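Side-chain contacts in hypothetical protein (PDB 2OD5), which is of unknown function but probably binds nucleic acid, with a fold resembling a winged helix: residues A[15-20]-A[55-60]; A[26-31]-A[85-90]; A[33-38]-A[49-54]; A[66-71]-A[76-81]. All coordinates share one frame; numbering follows the deposited sequence. Where two conformers were deposited one is given.

Contact 1. Residues A[15-20]-A[55-60]; sequences RIREKI and LSKDKD. With EDO (1,2-ethanediol), chain F.
The inner part of this contact is a close meeting of branched side chains: CG2 of Ile-20 lies 3.8 Å from CD2 of Leu-55, and CD1 of Ile-20 bears on the same methyl. CG2 is swung anti to the backbone N of Ile-20 (chi1 -66° as measured to CG1), which aims that branch across at the leucine. Both residues are buried. The packing stays close where the aliphatic chain of Arg-17 meets the buried Asp-58, with Arg-17 CD 3.2 Å from Asp-58 OD2, and loosens only at the guanidinium end and the exposed Lys-57. The Asp-58 carboxylate lies over one face of the guanidinium, their planes 43° apart. Arg-17 NE is 3.5 Å from Asp-58 OD2 in a salt bridge held by charge alone, since no N-H points at the oxygen. At the guanidinium's edge Arg-17 NH2 meets Lys-57 CG at 3.8 Å. Asp-58 is itself fixed where helix 48-57 ends: its OD1 accepts from Asp-60 N at 2.8 Å, forming an Asx turn. Replacing Arg-17 by alanine would probably leave the buried Asp-58 carboxylate without its positive mate and without the aliphatic chain that packs on it. Helix 9-23 thus packs against the end of helix 48-57, with Ile-34 and Ile-38 of helix 31-39 also touching Ile-20, while Ile-61 at the start of strand 61-71 meets both Ile-20 and Leu-55.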
loop_
_atom_site.group_PDB
_atom_site.type_symbol
_atom_site.label_atom_id
_atom_site.label_comp_id
_atom_site.label_asym_id
_atom_site.label_seq_id
_atom_site.Cartn_x
_atom_site.Cartn_y
_atom_site.Cartn_z
ATOM N N ARG A 15 -7.993 6.621 -9.293
ATOM C CA ARG A 15 -8.014 5.319 -9.952
ATOM C C ARG A 15 -7.104 4.333 -9.213
ATOM O O ARG A 15 -7.457 3.172 -9.004
ATOM C CB ARG A 15 -7.519 5.498 -11.387
ATOM C CG ARG A 15 -7.872 4.402 -12.357
ATOM C CD ARG A 15 -7.804 4.922 -13.823
ATOM N NE ARG A 15 -6.584 5.703 -14.100
ATOM C CZ ARG A 15 -5.447 5.215 -14.601
ATOM N NH1 ARG A 15 -5.313 3.924 -14.885
ATOM N NH2 ARG A 15 -4.419 6.031 -14.804
ATOM N N ILE A 16 -5.924 4.809 -8.850
ATOM C CA ILE A 16 -4.929 3.999 -8.132
ATOM C C ILE A 16 -5.488 3.554 -6.779
ATOM O O ILE A 16 -5.378 2.380 -6.421
ATOM C CB ILE A 16 -3.628 4.759 -7.946
ATOM C CG1 ILE A 16 -2.914 4.919 -9.302
ATOM C CG2 ILE A 16 -2.677 4.003 -7.023
ATOM C CD1 ILE A 16 -1.566 5.648 -9.231
ATOM N N ARG A 17 -6.100 4.480 -6.042
ATOM C CA ARG A 17 -6.704 4.142 -4.749
ATOM C C ARG A 17 -7.731 3.048 -4.866
ATOM O O ARG A 17 -7.783 2.176 -4.014
ATOM C CB ARG A 17 -7.378 5.333 -4.094
ATOM C CG ARG A 17 -6.453 6.366 -3.539
ATOM C CD ARG A 17 -7.293 7.484 -2.929
ATOM N NE ARG A 17 -6.488 8.375 -2.119
ATOM C CZ ARG A 17 -6.959 9.455 -1.501
ATOM N NH1 ARG A 17 -8.238 9.786 -1.608
ATOM N NH2 ARG A 17 -6.151 10.214 -0.766
ATOM N N GLU A 18 -8.594 3.104 -5.883
ATOM C CA GLU A 18 -9.628 2.091 -6.043
ATOM C C GLU A 18 -9.022 0.724 -6.341
ATOM O O GLU A 18 -9.494 -0.295 -5.843
ATOM C CB GLU A 18 -10.618 2.505 -7.142
ATOM C CG GLU A 18 -11.342 3.806 -6.836
ATOM N N LYS A 19 -7.975 0.696 -7.158
ATOM C CA LYS A 19 -7.298 -0.572 -7.440
ATOM C C LYS A 19 -6.663 -1.168 -6.190
ATOM O O LYS A 19 -6.763 -2.370 -5.949
ATOM C CB LYS A 19 -6.194 -0.376 -8.467
ATOM C CG LYS A 19 -6.677 -0.167 -9.848
ATOM C CD LYS A 19 -5.491 -0.266 -10.788
ATOM C CE LYS A 19 -5.871 0.139 -12.188
ATOM N NZ LYS A 19 -6.274 -1.023 -13.022
ATOM N N ILE A 20 -5.986 -0.316 -5.423
ATOM C CA ILE A 20 -5.310 -0.759 -4.217
ATOM C C ILE A 20 -6.339 -1.368 -3.243
ATOM O O ILE A 20 -6.132 -2.446 -2.695
ATOM C CB ILE A 20 -4.540 0.384 -3.522
ATOM C CG1 ILE A 20 -3.370 0.904 -4.373
ATOM C CG2 ILE A 20 -4.039 -0.094 -2.177
ATOM C CD1 ILE A 20 -2.825 2.263 -3.889
ATOM N N LEU A 55 -0.434 5.603 -0.302
ATOM C CA LEU A 55 -0.906 4.690 0.749
ATOM C C LEU A 55 -1.026 5.406 2.078
ATOM O O LEU A 55 -1.996 5.196 2.812
ATOM C CB LEU A 55 0.049 3.486 0.877
ATOM C CG LEU A 55 0.066 2.480 -0.281
ATOM C CD1 LEU A 55 1.283 1.513 -0.131
ATOM C CD2 LEU A 55 -1.216 1.713 -0.359
ATOM N N SER A 56 -0.045 6.246 2.398
ATOM C CA SER A 56 -0.063 7.018 3.669
ATOM C C SER A 56 -1.177 8.024 3.703
ATOM O O SER A 56 -1.854 8.193 4.746
ATOM C CB SER A 56 1.260 7.762 3.860
ATOM O OG SER A 56 2.284 6.836 4.096
ATOM N N LYS A 57 -1.397 8.692 2.576
ATOM C CA LYS A 57 -2.399 9.748 2.473
ATOM C C LYS A 57 -3.840 9.219 2.443
ATOM O O LYS A 57 -4.767 9.906 2.860
ATOM C CB LYS A 57 -2.142 10.619 1.235
ATOM C CG LYS A 57 -3.192 11.706 1.039
ATOM C CD LYS A 57 -2.772 12.827 0.107
ATOM C CE LYS A 57 -3.848 13.914 0.128
ATOM N NZ LYS A 57 -3.779 14.793 -1.066
ATOM N N ASP A 58 -4.032 8.007 1.939
ATOM C CA ASP A 58 -5.367 7.435 1.855
ATOM C C ASP A 58 -5.725 6.873 3.211
ATOM O O ASP A 58 -5.174 5.870 3.630
ATOM C CB ASP A 58 -5.449 6.341 0.796
ATOM C CG ASP A 58 -6.864 5.850 0.586
ATOM O OD1 ASP A 58 -7.697 5.976 1.518
ATOM O OD2 ASP A 58 -7.181 5.333 -0.508
ATOM N N LYS A 59 -6.706 7.471 3.873
ATOM C CA LYS A 59 -7.085 7.030 5.214
ATOM C C LYS A 59 -7.825 5.688 5.284
ATOM O O LYS A 59 -8.042 5.146 6.366
ATOM C CB LYS A 59 -7.859 8.158 5.924
ATOM C CG LYS A 59 -7.073 9.524 5.985
ATOM C CD LYS A 59 -5.604 9.402 6.530
ATOM C CE LYS A 59 -4.632 10.533 6.045
ATOM N NZ LYS A 59 -3.121 10.258 6.303
ATOM N N ASP A 60 -8.253 5.176 4.141
ATOM C CA ASP A 60 -8.909 3.867 4.069
ATOM C C ASP A 60 -7.913 2.737 4.037
ATOM O O ASP A 60 -8.296 1.582 4.141
ATOM C CB ASP A 60 -9.778 3.747 2.811
ATOM C CG ASP A 60 -10.806 4.837 2.685
ATOM O OD1 ASP A 60 -11.172 5.537 3.684
ATOM O OD2 ASP A 60 -11.296 4.993 1.543
HETATM C C1 EDO F . -5.453 9.435 -15.526
HETATM O O1 EDO F . -6.052 10.666 -15.101
HETATM C C2 EDO F . -6.554 8.417 -15.790
HETATM O O2 EDO F . -7.288 8.140 -14.590
#

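Contact 2. Residues A[26-31]-A[85-90]; sequences DRPRNT and RNWVAE
The indole nitrogen of Trp-87 provides the polar link here, a weak hydrogen bond from NE1 to the backbone O of Asp-26 at 3.3 Å, bent to 130° at the hydrogen. Most of the contact is instead made by the six-membered ring, which receives Pro-28 over one face. Pro-28 CD sits 3.6 Å from the centroid of that ring, 18° off its normal, a CH-pi contact, and CG of the same proline lies 3.7 Å from Trp-87 CH2. With CG anti to the backbone N (chi1 -174°), the indole reaches out from helix 85-91 to the loop before strand 29-30. The CA of Arg-27 comes obliquely to NE1 at 3.7 Å, between the two main points of touch. A leucine in place of Trp-87 would probably deprive Pro-28 of the flat surface it rests on and leave the Asp-26 carbonyl without this donor. The indole is also stacked with the ring of His-91, one turn further along its helix. Pro-28 additionally touches Val-64 and Ala-83, so the proline lies between the indole and the beta strands. Such proline-on-tryptophan packing is a familiar CH-pi motif, used here to join helix 85-91 to the edge of a fold resembling a winged helix.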
loop_
_atom_site.group_PDB
_atom_site.type_symbol
_atom_site.label_atom_id
_atom_site.label_comp_id
_atom_site.label_asym_id
_atom_site.label_seq_id
_atom_site.Cartn_x
_atom_site.Cartn_y
_atom_site.Cartn_z
ATOM N N ASP A 26 -8.798 -9.125 0.211
ATOM C CA ASP A 26 -8.633 -10.456 0.783
ATOM C C ASP A 26 -7.757 -10.482 2.038
ATOM O O ASP A 26 -8.078 -11.171 2.998
ATOM C CB ASP A 26 -8.082 -11.429 -0.270
ATOM C CG ASP A 26 -9.090 -11.733 -1.381
ATOM O OD1 ASP A 26 -10.320 -11.655 -1.136
ATOM O OD2 ASP A 26 -8.645 -12.054 -2.503
ATOM N N ARG A 27 -6.660 -9.742 2.044
ATOM C CA ARG A 27 -5.733 -9.787 3.157
ATOM C C ARG A 27 -4.697 -8.699 2.992
ATOM O O ARG A 27 -4.540 -8.174 1.887
ATOM C CB ARG A 27 -5.020 -11.138 3.190
ATOM C CG ARG A 27 -4.170 -11.425 1.968
ATOM C CD ARG A 27 -3.559 -12.807 2.037
ATOM N NE ARG A 27 -2.941 -13.144 0.755
ATOM C CZ ARG A 27 -1.644 -13.054 0.466
ATOM N NH1 ARG A 27 -0.741 -12.654 1.374
ATOM N NH2 ARG A 27 -1.243 -13.387 -0.761
ATOM N N PRO A 28 -3.948 -8.388 4.065
ATOM C CA PRO A 28 -2.889 -7.387 3.923
ATOM C C PRO A 28 -1.802 -7.775 2.917
ATOM O O PRO A 28 -1.536 -8.966 2.734
ATOM C CB PRO A 28 -2.294 -7.305 5.325
ATOM C CG PRO A 28 -3.381 -7.774 6.244
ATOM C CD PRO A 28 -4.094 -8.841 5.464
ATOM N N ARG A 29 -1.184 -6.777 2.279
ATOM C CA ARG A 29 -0.103 -7.027 1.310
ATOM C C ARG A 29 0.989 -6.005 1.515
ATOM O O ARG A 29 0.751 -4.926 2.050
ATOM C CB ARG A 29 -0.620 -6.921 -0.148
ATOM C CG ARG A 29 -1.762 -7.862 -0.474
ATOM C CD ARG A 29 -1.405 -9.337 -0.276
ATOM N NE ARG A 29 -0.829 -9.917 -1.467
ATOM C CZ ARG A 29 -1.537 -10.448 -2.466
ATOM N NH1 ARG A 29 -2.865 -10.468 -2.444
ATOM N NH2 ARG A 29 -0.898 -10.936 -3.514
ATOM N N ASN A 30 2.204 -6.332 1.089
ATOM C CA ASN A 30 3.312 -5.406 1.253
ATOM C C ASN A 30 3.441 -4.458 0.058
ATOM O O ASN A 30 2.795 -4.646 -0.992
ATOM C CB ASN A 30 4.637 -6.146 1.594
ATOM C CG ASN A 30 5.199 -6.915 0.440
ATOM O OD1 ASN A 30 5.280 -6.418 -0.688
ATOM N ND2 ASN A 30 5.629 -8.134 0.712
ATOM N N THR A 31 4.198 -3.390 0.234
ATOM C CA THR A 31 4.259 -2.320 -0.753
ATOM C C THR A 31 4.718 -2.819 -2.129
ATOM O O THR A 31 4.211 -2.367 -3.161
ATOM C CB THR A 31 5.219 -1.168 -0.321
ATOM O OG1 THR A 31 4.836 -0.654 0.959
ATOM C CG2 THR A 31 5.157 0.001 -1.332
ATOM N N ARG A 85 -8.828 -0.387 6.118
ATOM C CA ARG A 85 -9.335 -0.143 7.478
ATOM C C ARG A 85 -10.453 -1.107 7.845
ATOM O O ARG A 85 -10.580 -1.555 9.007
ATOM C CB ARG A 85 -9.783 1.307 7.613
ATOM C CG ARG A 85 -10.104 1.737 8.997
ATOM C CD ARG A 85 -10.485 3.178 9.062
ATOM N NE ARG A 85 -9.396 4.077 8.696
ATOM C CZ ARG A 85 -8.476 4.530 9.546
ATOM N NH1 ARG A 85 -8.501 4.184 10.835
ATOM N NH2 ARG A 85 -7.533 5.342 9.117
ATOM N N ASN A 86 -11.335 -1.384 6.885
ATOM C CA ASN A 86 -12.423 -2.313 7.123
ATOM C C ASN A 86 -11.939 -3.739 7.368
ATOM O O ASN A 86 -12.498 -4.459 8.224
ATOM C CB ASN A 86 -13.434 -2.277 5.982
ATOM C CG ASN A 86 -14.359 -1.104 6.065
ATOM O OD1 ASN A 86 -14.905 -0.787 7.122
ATOM N ND2 ASN A 86 -14.580 -0.463 4.922
ATOM N N TRP A 87 -10.899 -4.152 6.666
ATOM C CA TRP A 87 -10.316 -5.473 6.913
ATOM C C TRP A 87 -9.827 -5.553 8.366
ATOM O O TRP A 87 -10.120 -6.503 9.095
ATOM C CB TRP A 87 -9.159 -5.749 5.958
ATOM C CG TRP A 87 -8.643 -7.156 6.087
ATOM C CD1 TRP A 87 -9.022 -8.250 5.347
ATOM C CD2 TRP A 87 -7.670 -7.608 7.016
ATOM N NE1 TRP A 87 -8.342 -9.369 5.784
ATOM C CE2 TRP A 87 -7.517 -9.000 6.817
ATOM C CE3 TRP A 87 -6.925 -6.975 8.028
ATOM C CZ2 TRP A 87 -6.663 -9.758 7.589
ATOM C CZ3 TRP A 87 -6.078 -7.736 8.793
ATOM C CH2 TRP A 87 -5.942 -9.112 8.557
ATOM N N VAL A 88 -9.104 -4.530 8.802
ATOM C CA VAL A 88 -8.631 -4.497 10.169
ATOM C C VAL A 88 -9.783 -4.478 11.164
ATOM O O VAL A 88 -9.741 -5.177 12.180
ATOM C CB VAL A 88 -7.691 -3.297 10.443
ATOM C CG1 VAL A 88 -7.180 -3.324 11.891
ATOM C CG2 VAL A 88 -6.524 -3.306 9.465
ATOM N N ALA A 89 -10.823 -3.700 10.891
ATOM C CA ALA A 89 -11.960 -3.635 11.799
ATOM C C ALA A 89 -12.592 -5.019 11.985
ATOM O O ALA A 89 -13.043 -5.387 13.081
ATOM C CB ALA A 89 -13.004 -2.625 11.276
ATOM N N GLU A 90 -12.633 -5.783 10.902
ATOM C CA GLU A 90 -13.271 -7.082 10.886
ATOM C C GLU A 90 -12.375 -8.146 11.521
ATOM O O GLU A 90 -12.858 -9.011 12.242
ATOM C CB GLU A 90 -13.647 -7.472 9.451
ATOM C CG GLU A 90 -14.788 -6.613 8.847
#

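Contact 3. Residues A[33-38]-A[49-54]; sequences EILEHI and QQLGNV
Both segments are regular helix, 33-38 in helix 31-39 and 49-54 in helix 48-57, and they come nearest at Leu-35 and Leu-51, whose CA atoms are 7.1 Å apart. Leu-51 reaches over from the second helix. Its CG stands anti to the backbone N (chi1 174°), which carries the CD2 methyl right up to the first helix, 3.5 Å from the backbone N of Leu-35. The same methyl lies 3.7 Å from Leu-35 CB, with CD1 of Leu-35 a little farther off, so it presses on the backbone and the root of that side chain more than on its end. These two helices, joined by a loop, make the paired-helix element expected of a helix-turn-helix fold, in keeping with the family's place in that clan; the second of them is probably the one equivalent to a recognition helix. On the inner side, Ile-34 meets Leu-51 at about a right angle, its CG2 3.9 Å from CD2 and 4.2 Å from CD1. The side chains that meet are all aliphatic. Leu-51 also touches Ile-20 of helix 9-23, adding a third helix to the buried cluster, while Leu-35, which is only partly buried, also meets Thr-46 of the intervening loop.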
loop_
_atom_site.group_PDB
_atom_site.type_symbol
_atom_site.label_atom_id
_atom_site.label_comp_id
_atom_site.label_asym_id
_atom_site.label_seq_id
_atom_site.Cartn_x
_atom_site.Cartn_y
_atom_site.Cartn_z
ATOM N N GLU A 33 4.331 -5.943 -3.430
ATOM C CA GLU A 33 3.220 -6.649 -4.038
ATOM C C GLU A 33 2.173 -5.674 -4.596
ATOM O O GLU A 33 1.624 -5.881 -5.686
ATOM C CB GLU A 33 2.547 -7.555 -3.016
ATOM C CG GLU A 33 3.394 -8.660 -2.459
ATOM C CD GLU A 33 2.585 -9.457 -1.432
ATOM O OE1 GLU A 33 2.352 -8.940 -0.284
ATOM O OE2 GLU A 33 2.127 -10.565 -1.802
ATOM N N ILE A 34 1.883 -4.608 -3.859
ATOM C CA ILE A 34 0.911 -3.617 -4.287
ATOM C C ILE A 34 1.398 -2.915 -5.549
ATOM O O ILE A 34 0.664 -2.809 -6.537
ATOM C CB ILE A 34 0.592 -2.578 -3.173
ATOM C CG1 ILE A 34 -0.005 -3.280 -1.928
ATOM C CG2 ILE A 34 -0.410 -1.532 -3.679
ATOM C CD1 ILE A 34 -0.062 -2.381 -0.693
ATOM N N LEU A 35 2.657 -2.521 -5.542
ATOM C CA LEU A 35 3.254 -1.863 -6.705
ATOM C C LEU A 35 3.211 -2.779 -7.910
ATOM O O LEU A 35 2.859 -2.344 -9.005
ATOM C CB LEU A 35 4.713 -1.480 -6.422
ATOM C CG LEU A 35 5.365 -0.601 -7.515
ATOM C CD1 LEU A 35 4.660 0.766 -7.627
ATOM C CD2 LEU A 35 6.845 -0.430 -7.209
ATOM N N GLU A 36 3.582 -4.044 -7.743
ATOM C CA GLU A 36 3.579 -4.946 -8.879
ATOM C C GLU A 36 2.160 -5.102 -9.443
ATOM O O GLU A 36 1.956 -5.094 -10.656
ATOM C CB GLU A 36 4.197 -6.308 -8.524
ATOM C CG GLU A 36 4.269 -7.248 -9.745
ATOM C CD GLU A 36 4.994 -8.585 -9.502
ATOM O OE1 GLU A 36 5.290 -8.913 -8.339
ATOM O OE2 GLU A 36 5.210 -9.312 -10.498
ATOM N N HIS A 37 1.170 -5.205 -8.567
ATOM C CA HIS A 37 -0.217 -5.341 -8.997
ATOM C C HIS A 37 -0.683 -4.133 -9.762
ATOM O O HIS A 37 -1.232 -4.250 -10.854
ATOM C CB HIS A 37 -1.130 -5.544 -7.778
ATOM C CG HIS A 37 -2.562 -5.615 -8.158
ATOM N ND1 HIS A 37 -3.071 -6.684 -8.857
ATOM C CD2 HIS A 37 -3.566 -4.713 -8.045
ATOM C CE1 HIS A 37 -4.354 -6.462 -9.103
ATOM N NE2 HIS A 37 -4.675 -5.265 -8.640
ATOM N N ILE A 38 -0.516 -2.956 -9.176
ATOM C CA ILE A 38 -0.900 -1.674 -9.779
ATOM C C ILE A 38 -0.253 -1.479 -11.149
ATOM O O ILE A 38 -0.891 -1.177 -12.161
ATOM C CB ILE A 38 -0.446 -0.516 -8.836
ATOM C CG1 ILE A 38 -1.328 -0.453 -7.584
ATOM C CG2 ILE A 38 -0.527 0.811 -9.493
ATOM C CD1 ILE A 38 -2.799 -0.231 -7.887
ATOM N N GLN A 49 8.140 5.158 -4.471
ATOM C CA GLN A 49 8.099 6.376 -3.648
ATOM C C GLN A 49 6.715 7.022 -3.687
ATOM O O GLN A 49 6.127 7.341 -2.653
ATOM C CB GLN A 49 9.151 7.387 -4.112
ATOM C CG GLN A 49 9.234 8.633 -3.238
ATOM C CD GLN A 49 10.452 9.483 -3.544
ATOM O OE1 GLN A 49 10.863 9.612 -4.695
ATOM N NE2 GLN A 49 11.030 10.075 -2.507
ATOM N N GLN A 50 6.186 7.196 -4.882
ATOM C CA GLN A 50 4.858 7.779 -5.035
ATOM C C GLN A 50 3.793 6.906 -4.384
ATOM O O GLN A 50 2.874 7.416 -3.752
ATOM C CB GLN A 50 4.534 8.020 -6.510
ATOM C CG GLN A 50 5.322 9.180 -7.133
ATOM C CD GLN A 50 5.177 9.258 -8.642
ATOM O OE1 GLN A 50 5.622 8.370 -9.374
ATOM N NE2 GLN A 50 4.563 10.332 -9.118
ATOM N N LEU A 51 3.916 5.600 -4.530
ATOM C CA LEU A 51 2.914 4.671 -3.956
ATOM C C LEU A 51 2.898 4.780 -2.429
ATOM O O LEU A 51 1.828 4.802 -1.783
ATOM C CB LEU A 51 3.168 3.244 -4.399
ATOM C CG LEU A 51 2.271 2.164 -3.759
ATOM C CD1 LEU A 51 0.801 2.433 -4.097
ATOM C CD2 LEU A 51 2.679 0.747 -4.199
ATOM N N GLY A 52 4.069 4.887 -1.825
ATOM C CA GLY A 52 4.140 5.061 -0.376
ATOM C C GLY A 52 3.376 6.285 0.082
ATOM O O GLY A 52 2.682 6.242 1.101
ATOM N N ASN A 53 3.501 7.388 -0.669
ATOM C CA ASN A 53 2.753 8.598 -0.367
ATOM C C ASN A 53 1.243 8.389 -0.494
ATOM O O ASN A 53 0.473 8.810 0.383
ATOM C CB ASN A 53 3.201 9.753 -1.271
ATOM C CG ASN A 53 4.616 10.220 -0.948
ATOM O OD1 ASN A 53 5.102 10.004 0.166
ATOM N ND2 ASN A 53 5.289 10.847 -1.925
ATOM N N VAL A 54 0.827 7.741 -1.574
ATOM C CA VAL A 54 -0.576 7.480 -1.813
ATOM C C VAL A 54 -1.155 6.639 -0.685
ATOM O O VAL A 54 -2.253 6.903 -0.185
ATOM C CB VAL A 54 -0.799 6.738 -3.152
ATOM C CG1 VAL A 54 -2.262 6.219 -3.256
ATOM C CG2 VAL A 54 -0.419 7.652 -4.324
#

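Contact 4. Residues A[66-71]-A[76-81]; sequences YIKRSG and GYDICE
Four backbone hydrogen bonds tie the strands in two reciprocal pairs. Arg-69 N gives to Tyr-77 O at 2.8 Å, nearly straight at 173°, and Tyr-77 N returns a bond to Arg-69 O; Ile-67 and Ile-79 exchange the same two bonds, with Ile-79 N to Ile-67 O at 2.8 Å. Over this ladder, Tyr-77 stands in the crowded position between its backbone N and carbonyl carbon (chi1 58°), bringing the ring across the neighbouring strand. Arg-69 CB lies over one face of the Tyr-77 ring, 3.9 Å from its centroid, while Arg-69 NE turns away to bond Ser-74 OG. On the side of the sheet that carries these two, Ile-67 and Ile-79 lie side by side, CB of the first 3.7 Å from CD1 of the second. On the other side of the sheet, in the conformer described, Cys-80 SG meets the edge of the Tyr-66 ring, 3.6 Å from CD2, a sulfur-aromatic contact. The Asp-78 carboxylate comes up against the Tyr-66 phenol, its plane turned 58° from the ring, and the aliphatic part of Lys-68, whose CG is 3.1 Å from Asp-78 OD1. Antiparallel strands 61-71 and 75-84 form a long beta hairpin, consistent with the wing of a winged-helix fold.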
loop_
_atom_site.group_PDB
_atom_site.type_symbol
_atom_site.label_atom_id
_atom_site.label_comp_id
_atom_site.label_asym_id
_atom_site.label_seq_id
_atom_site.Cartn_x
_atom_site.Cartn_y
_atom_site.Cartn_z
ATOM N N TYR A 66 5.741 -3.476 9.483
ATOM C CA TYR A 66 6.947 -2.896 8.965
ATOM C C TYR A 66 8.124 -3.839 9.256
ATOM O O TYR A 66 8.154 -4.336 10.384
ATOM C CB TYR A 66 7.082 -1.606 9.778
ATOM C CG TYR A 66 8.279 -0.732 9.557
ATOM C CD1 TYR A 66 9.315 -0.711 10.476
ATOM C CD2 TYR A 66 8.344 0.133 8.470
ATOM C CE1 TYR A 66 10.405 0.120 10.304
ATOM C CE2 TYR A 66 9.440 0.977 8.289
ATOM C CZ TYR A 66 10.458 0.960 9.215
ATOM O OH TYR A 66 11.553 1.766 9.054
ATOM N N ILE A 67 9.061 -3.961 8.322
ATOM C CA ILE A 67 10.403 -4.489 8.559
ATOM C C ILE A 67 11.368 -3.492 7.964
ATOM O O ILE A 67 11.229 -3.095 6.814
ATOM C CB ILE A 67 10.616 -5.851 7.878
ATOM C CG1 ILE A 67 9.683 -6.903 8.475
ATOM C CG2 ILE A 67 12.066 -6.372 8.046
ATOM C CD1 ILE A 67 9.563 -8.115 7.595
ATOM N N LYS A 68 12.350 -3.090 8.747
ATOM C CA LYS A 68 13.445 -2.289 8.250
ATOM C C LYS A 68 14.689 -3.159 8.355
ATOM O O LYS A 68 14.920 -3.767 9.395
ATOM C CB LYS A 68 13.599 -1.045 9.108
ATOM C CG LYS A 68 14.709 -0.081 8.670
ATOM C CD LYS A 68 14.828 1.102 9.675
ATOM C CE LYS A 68 15.818 2.171 9.221
ATOM N NZ LYS A 68 17.141 1.580 8.890
ATOM N N ARG A 69 15.451 -3.215 7.283
ATOM C CA ARG A 69 16.706 -3.932 7.275
ATOM C C ARG A 69 17.809 -2.946 7.005
ATOM O O ARG A 69 17.684 -2.080 6.137
ATOM C CB ARG A 69 16.698 -5.016 6.197
ATOM C CG ARG A 69 18.026 -5.690 5.931
ATOM C CD ARG A 69 18.533 -6.444 7.107
ATOM N NE ARG A 69 19.936 -6.780 6.974
ATOM C CZ ARG A 69 20.644 -7.402 7.904
ATOM N NH1 ARG A 69 20.077 -7.744 9.043
ATOM N NH2 ARG A 69 21.910 -7.662 7.689
ATOM N N SER A 70 18.907 -3.127 7.714
ATOM C CA SER A 70 20.130 -2.406 7.432
ATOM C C SER A 70 21.321 -3.326 7.669
ATOM O O SER A 70 21.323 -4.131 8.575
ATOM C CB SER A 70 20.192 -1.202 8.344
ATOM O OG SER A 70 21.396 -0.489 8.139
ATOM N N GLY A 71 22.344 -3.203 6.857
ATOM C CA GLY A 71 23.526 -4.023 7.025
ATOM C C GLY A 71 24.687 -3.502 6.220
ATOM O O GLY A 71 24.483 -2.846 5.200
ATOM N N GLY A 76 20.379 -0.575 3.161
ATOM C CA GLY A 76 19.149 -0.407 3.920
ATOM C C GLY A 76 17.912 -0.438 3.036
ATOM O O GLY A 76 17.933 0.040 1.908
ATOM N N TYR A 77 16.829 -1.010 3.543
ATOM C CA TYR A 77 15.548 -0.921 2.887
ATOM C C TYR A 77 14.448 -1.218 3.894
ATOM O O TYR A 77 14.724 -1.730 4.986
ATOM C CB TYR A 77 15.464 -1.893 1.727
ATOM C CG TYR A 77 15.689 -3.341 2.073
ATOM C CD1 TYR A 77 14.656 -4.154 2.491
ATOM C CD2 TYR A 77 16.948 -3.905 1.937
ATOM C CE1 TYR A 77 14.878 -5.488 2.770
ATOM C CE2 TYR A 77 17.185 -5.211 2.235
ATOM C CZ TYR A 77 16.154 -6.006 2.628
ATOM O OH TYR A 77 16.459 -7.313 2.895
ATOM N N ASP A 78 13.226 -0.820 3.548
ATOM C CA ASP A 78 12.053 -1.050 4.385
ATOM C C ASP A 78 11.046 -1.840 3.582
ATOM O O ASP A 78 11.005 -1.727 2.365
ATOM C CB ASP A 78 11.325 0.265 4.720
ATOM C CG ASP A 78 12.149 1.210 5.511
ATOM O OD1 ASP A 78 13.171 0.784 6.082
ATOM O OD2 ASP A 78 11.767 2.398 5.560
ATOM N N ILE A 79 10.213 -2.619 4.267
ATOM C CA ILE A 79 9.087 -3.278 3.626
ATOM C C ILE A 79 7.903 -2.951 4.535
ATOM O O ILE A 79 7.974 -3.203 5.728
ATOM C CB ILE A 79 9.219 -4.828 3.608
ATOM C CG1 ILE A 79 10.604 -5.271 3.168
ATOM C CG2 ILE A 79 8.144 -5.421 2.670
ATOM C CD1 ILE A 79 11.507 -5.663 4.313
ATOM N N CYS A 80 6.831 -2.407 3.996
ATOM C CA CYS A 80 5.659 -2.085 4.828
ATOM C C CYS A 80 4.491 -2.944 4.386
ATOM O O CYS A 80 4.393 -3.330 3.208
ATOM C CB CYS A 80 5.310 -0.612 4.722
ATOM S SG CYS A 80 6.649 0.463 5.360
ATOM N N GLU A 81 3.621 -3.253 5.340
ATOM C CA GLU A 81 2.456 -4.077 5.116
ATOM C C GLU A 81 1.236 -3.196 5.309
ATOM O O GLU A 81 1.163 -2.429 6.287
ATOM C CB GLU A 81 2.406 -5.212 6.148
ATOM C CG GLU A 81 3.566 -6.194 6.026
ATOM C CD GLU A 81 3.925 -6.889 7.317
ATOM O OE1 GLU A 81 3.176 -6.819 8.306
ATOM O OE2 GLU A 81 4.990 -7.489 7.345
#

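Overall arrangement
Contacts 1 and 3 are the buried ones and share helix 48-57: the first sets it against helix 9-23, the second against helix 31-39, and Ile-20 links the two clusters. Contact 3 rests on branched aliphatic side chains, whereas contact 1 pairs such a patch with an arginine-aspartate salt bridge. Contacts 2 and 4 lie at the surface. Contact 2 relies on an aromatic face and a weak bond to a carbonyl, whereas contact 4 is built on a regular backbone ladder. They meet where Thr-31 N bonds Cys-80 O, joining the short strand 29-30 to the hairpin. Arg-85 bonds to Lys-59 and Asp-60, connecting contacts 1 and 2.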